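Local coordinates for protein putative aminotransferase (Actinomadura melliaura, PDB 4ZWV) that probably catalyses a pyridoxal 5'-phosphate-dependent transamination of a sugar, as a putative aminotransferase of aminopentose biosynthesis for the indolocarbazole AT2433, at residues G318-R323 with M347-V352. Sequence-based numbering, arbitrary orientation.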
ATOM      1  N   GLY A 318       9.016  24.633  11.303  1.00 15.27           N
ATOM      2  CA  GLY A 318       8.035  24.979  10.292  1.00 16.13           C
ATOM      3  C   GLY A 318       6.770  24.160  10.381  1.00 15.25           C
ATOM      4  O   GLY A 318       6.321  23.814  11.471  1.00 16.06           O
ATOM      5  N   LEU A 319       6.200  23.863   9.218  1.00 15.91           N
ATOM      6  CA  LEU A 319       4.957  23.123   9.134  1.00 16.66           C
ATOM      7  C   LEU A 319       5.214  21.641   8.905  1.00 16.96           C
ATOM      8  O   LEU A 319       6.159  21.264   8.217  1.00 18.37           O
ATOM      9  CB  LEU A 319       4.098  23.669   7.993  1.00 16.89           C
ATOM     10  CG  LEU A 319       3.650  25.122   8.074  1.00 16.77           C
ATOM     11  CD1 LEU A 319       3.063  25.560   6.739  1.00 23.50           C
ATOM     12  CD2 LEU A 319       2.626  25.270   9.184  1.00 19.12           C
ATOM     13  N   VAL A 320       4.351  20.808   9.472  1.00 15.65           N
ATOM     14  CA  VAL A 320       4.346  19.390   9.168  1.00 14.96           C
ATOM     15  C   VAL A 320       3.792  19.183   7.752  1.00 17.11           C
ATOM     16  O   VAL A 320       4.300  18.368   6.984  1.00 19.74           O
ATOM     17  CB  VAL A 320       3.517  18.606  10.216  1.00 18.37           C
ATOM     18  CG1 VAL A 320       3.402  17.133   9.831  1.00 22.57           C
ATOM     19  CG2 VAL A 320       4.137  18.763  11.602  1.00 22.06           C
ATOM     20  N   SER A 321       2.730  19.918   7.432  0.67 13.61           N
ATOM     21  CA  SER A 321       2.111  19.895   6.111  0.67 15.24           C
ATOM     22  C   SER A 321       1.481  21.243   5.791  0.67 11.24           C
ATOM     23  O   SER A 321       1.232  22.047   6.686  0.67 15.99           O
ATOM     24  CB  SER A 321       1.033  18.805   6.022  0.67 18.60           C
ATOM     25  OG  SER A 321       1.608  17.514   5.916  0.67 26.03           O
ATOM     26  N   ARG A 322       1.211  21.477   4.513  1.00 13.40           N
ATOM     27  CA  ARG A 322       0.345  22.582   4.107  1.00 12.29           C
ATOM     28  C   ARG A 322      -1.094  22.238   4.513  1.00 12.66           C
ATOM     29  O   ARG A 322      -1.500  21.078   4.409  1.00 14.04           O
ATOM     30  CB  ARG A 322       0.439  22.823   2.599  1.00 14.10           C
ATOM     31  CG  ARG A 322      -0.388  23.986   2.106  1.00 13.14           C
ATOM     32  CD  ARG A 322      -0.307  24.138   0.588  1.00 14.59           C
ATOM     33  NE  ARG A 322      -0.981  25.359   0.154  1.00 15.70           N
ATOM     34  CZ  ARG A 322      -0.917  25.863  -1.073  1.00 20.80           C
ATOM     35  NH1 ARG A 322      -0.192  25.259  -2.003  1.00 24.23           N
ATOM     36  NH2 ARG A 322      -1.579  26.976  -1.368  1.00 21.90           N
ATOM     37  N   ARG A 323      -1.866  23.218   4.983  1.00 11.52           N
ATOM     38  CA  ARG A 323      -3.282  22.948   5.249  1.00 11.08           C
ATOM     39  C   ARG A 323      -3.929  22.356   3.988  1.00 10.56           C
ATOM     40  O   ARG A 323      -3.790  22.914   2.891  1.00 11.29           O
ATOM     41  CB  ARG A 323      -4.016  24.219   5.717  1.00 12.13           C
ATOM     42  CG  ARG A 323      -3.924  25.415   4.771  1.00 11.25           C
ATOM     43  CD  ARG A 323      -4.589  26.665   5.378  1.00 15.14           C
ATOM     44  NE  ARG A 323      -6.047  26.565   5.393  1.00 13.27           N
ATOM     45  CZ  ARG A 323      -6.838  27.502   5.905  1.00 13.05           C
ATOM     46  NH1 ARG A 323      -6.301  28.594   6.447  1.00 15.01           N
ATOM     47  NH2 ARG A 323      -8.154  27.345   5.884  1.00 14.00           N
HETATM   48  N   MSE A 347       1.454  29.636  13.253  1.00 15.41           N
HETATM   49  CA  MSE A 347       1.913  28.384  13.835  1.00 17.33           C
HETATM   50  C   MSE A 347       3.287  27.975  13.322  1.00 16.82           C
HETATM   51  O   MSE A 347       3.627  28.164  12.144  1.00 16.22           O
HETATM   52  CB  MSE A 347       0.900  27.263  13.577  1.00 18.48           C
HETATM   53  CG  MSE A 347       0.679  26.978  12.130  1.00 16.24           C
HETATM   54 SE   MSE A 347      -0.607  25.524  11.915  1.00 36.10          SE
HETATM   55  CE  MSE A 347      -2.174  26.320  12.682  1.00 23.92           C
ATOM     56  N   VAL A 348       4.079  27.402  14.217  0.74 13.33           N
ATOM     57  CA  VAL A 348       5.377  26.831  13.852  0.74 15.25           C
ATOM     58  C   VAL A 348       5.709  25.657  14.781  0.74 14.07           C
ATOM     59  O   VAL A 348       5.496  25.733  15.992  0.74 14.60           O
ATOM     60  CB  VAL A 348       6.501  27.895  13.886  0.74 18.35           C
ATOM     61  CG1 VAL A 348       6.474  28.676  15.179  0.74 19.47           C
ATOM     62  CG2 VAL A 348       7.874  27.251  13.641  0.74 14.28           C
ATOM     63  N   SER A 349       6.184  24.560  14.192  1.00 14.80           N
ATOM     64  CA  SER A 349       6.534  23.346  14.929  1.00 13.06           C
ATOM     65  C   SER A 349       8.027  23.354  15.238  1.00 14.87           C
ATOM     66  O   SER A 349       8.851  23.632  14.358  1.00 16.17           O
ATOM     67  CB  SER A 349       6.181  22.087  14.125  1.00 14.56           C
ATOM     68  OG  SER A 349       4.789  22.011  13.830  1.00 16.84           O
ATOM     69  N   LEU A 350       8.371  23.037  16.483  1.00 13.40           N
ATOM     70  CA  LEU A 350       9.760  23.018  16.936  1.00 14.58           C
ATOM     71  C   LEU A 350      10.239  21.600  17.236  1.00 14.57           C
ATOM     72  O   LEU A 350       9.450  20.743  17.633  1.00 13.58           O
ATOM     73  CB  LEU A 350       9.921  23.885  18.187  1.00 16.13           C
ATOM     74  CG  LEU A 350       9.523  25.353  18.045  1.00 17.73           C
ATOM     75  CD1 LEU A 350       9.609  26.060  19.385  1.00 21.00           C
ATOM     76  CD2 LEU A 350      10.423  26.025  17.030  1.00 23.33           C
ATOM     77  N   PRO A 351      11.539  21.341  17.040  1.00 15.22           N
ATOM     78  CA  PRO A 351      12.072  20.018  17.389  1.00 14.87           C
ATOM     79  C   PRO A 351      11.917  19.728  18.872  1.00 13.79           C
ATOM     80  O   PRO A 351      12.236  20.590  19.692  1.00 15.17           O
ATOM     81  CB  PRO A 351      13.558  20.123  17.017  1.00 15.24           C
ATOM     82  CG  PRO A 351      13.637  21.250  16.035  1.00 19.00           C
ATOM     83  CD  PRO A 351      12.573  22.223  16.472  1.00 14.74           C
ATOM     84  N   VAL A 352      11.460  18.531  19.215  1.00 14.65           N
ATOM     85  CA  VAL A 352      11.241  18.215  20.621  1.00 15.14           C
ATOM     86  C   VAL A 352      11.608  16.758  20.938  1.00 15.28           C
ATOM     87  O   VAL A 352      11.513  16.309  22.072  1.00 13.58           O
ATOM     88  CB  VAL A 352       9.764  18.509  21.006  1.00 13.32           C
ATOM     89  CG1 VAL A 352       8.842  17.422  20.475  1.00 12.87           C
ATOM     90  CG2 VAL A 352       9.603  18.671  22.517  1.00 14.52           C
TER
HETATM   91  O   HOH W   1       3.025  22.200  11.861  1.00 27.16           O
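Gly-318 and Ser-349 face each other as an antiparallel hydrogen-bonded pair, a single bridge that ties a loop to a strand. Ser-349 N donates to Gly-318 O at 2.8 Å, and Gly-318 N returns a longer bond of 3.2 Å to Ser-349 O, arriving in the carbonyl plane on a lone pair. Glycine suits the place because its extended backbone (phi 168°, psi -145°) would drive a CB against the preceding carbonyl oxygen. In one of its two conformers, Val-348 puts CG2 3.7 Å from Gly-318 N. Ser-349 turns its side chain to the loop: with OG anti to the carbonyl carbon (chi1 -60°), the small hydroxyl accepts a hydrogen bond from a water oxygen 2.7 Å from OG. The same water accepts from Val-320 N at 3.1 Å, so it extends the link two residues past the bridge; the principal polar partner of OG is Asp-297 OD1, hydrogen-bonded to it. Leu-319 completes the contact, crossing selenomethionine Met-347 at about a right angle with its branch CD2 3.9 Å from the methylene Met-347 CG, two apolar chains suited to a buried place. Val-320 also approaches His-164, a pyridoxal phosphate-binding residue, so the loop passes close to the cofactor site. Strand 347-350 edges a three-stranded antiparallel sheet beside strand 296-300; helix 338-344 packs on Leu-319 and Met-347, and Leu-319 makes backbone hydrogen bonds to the second subunit.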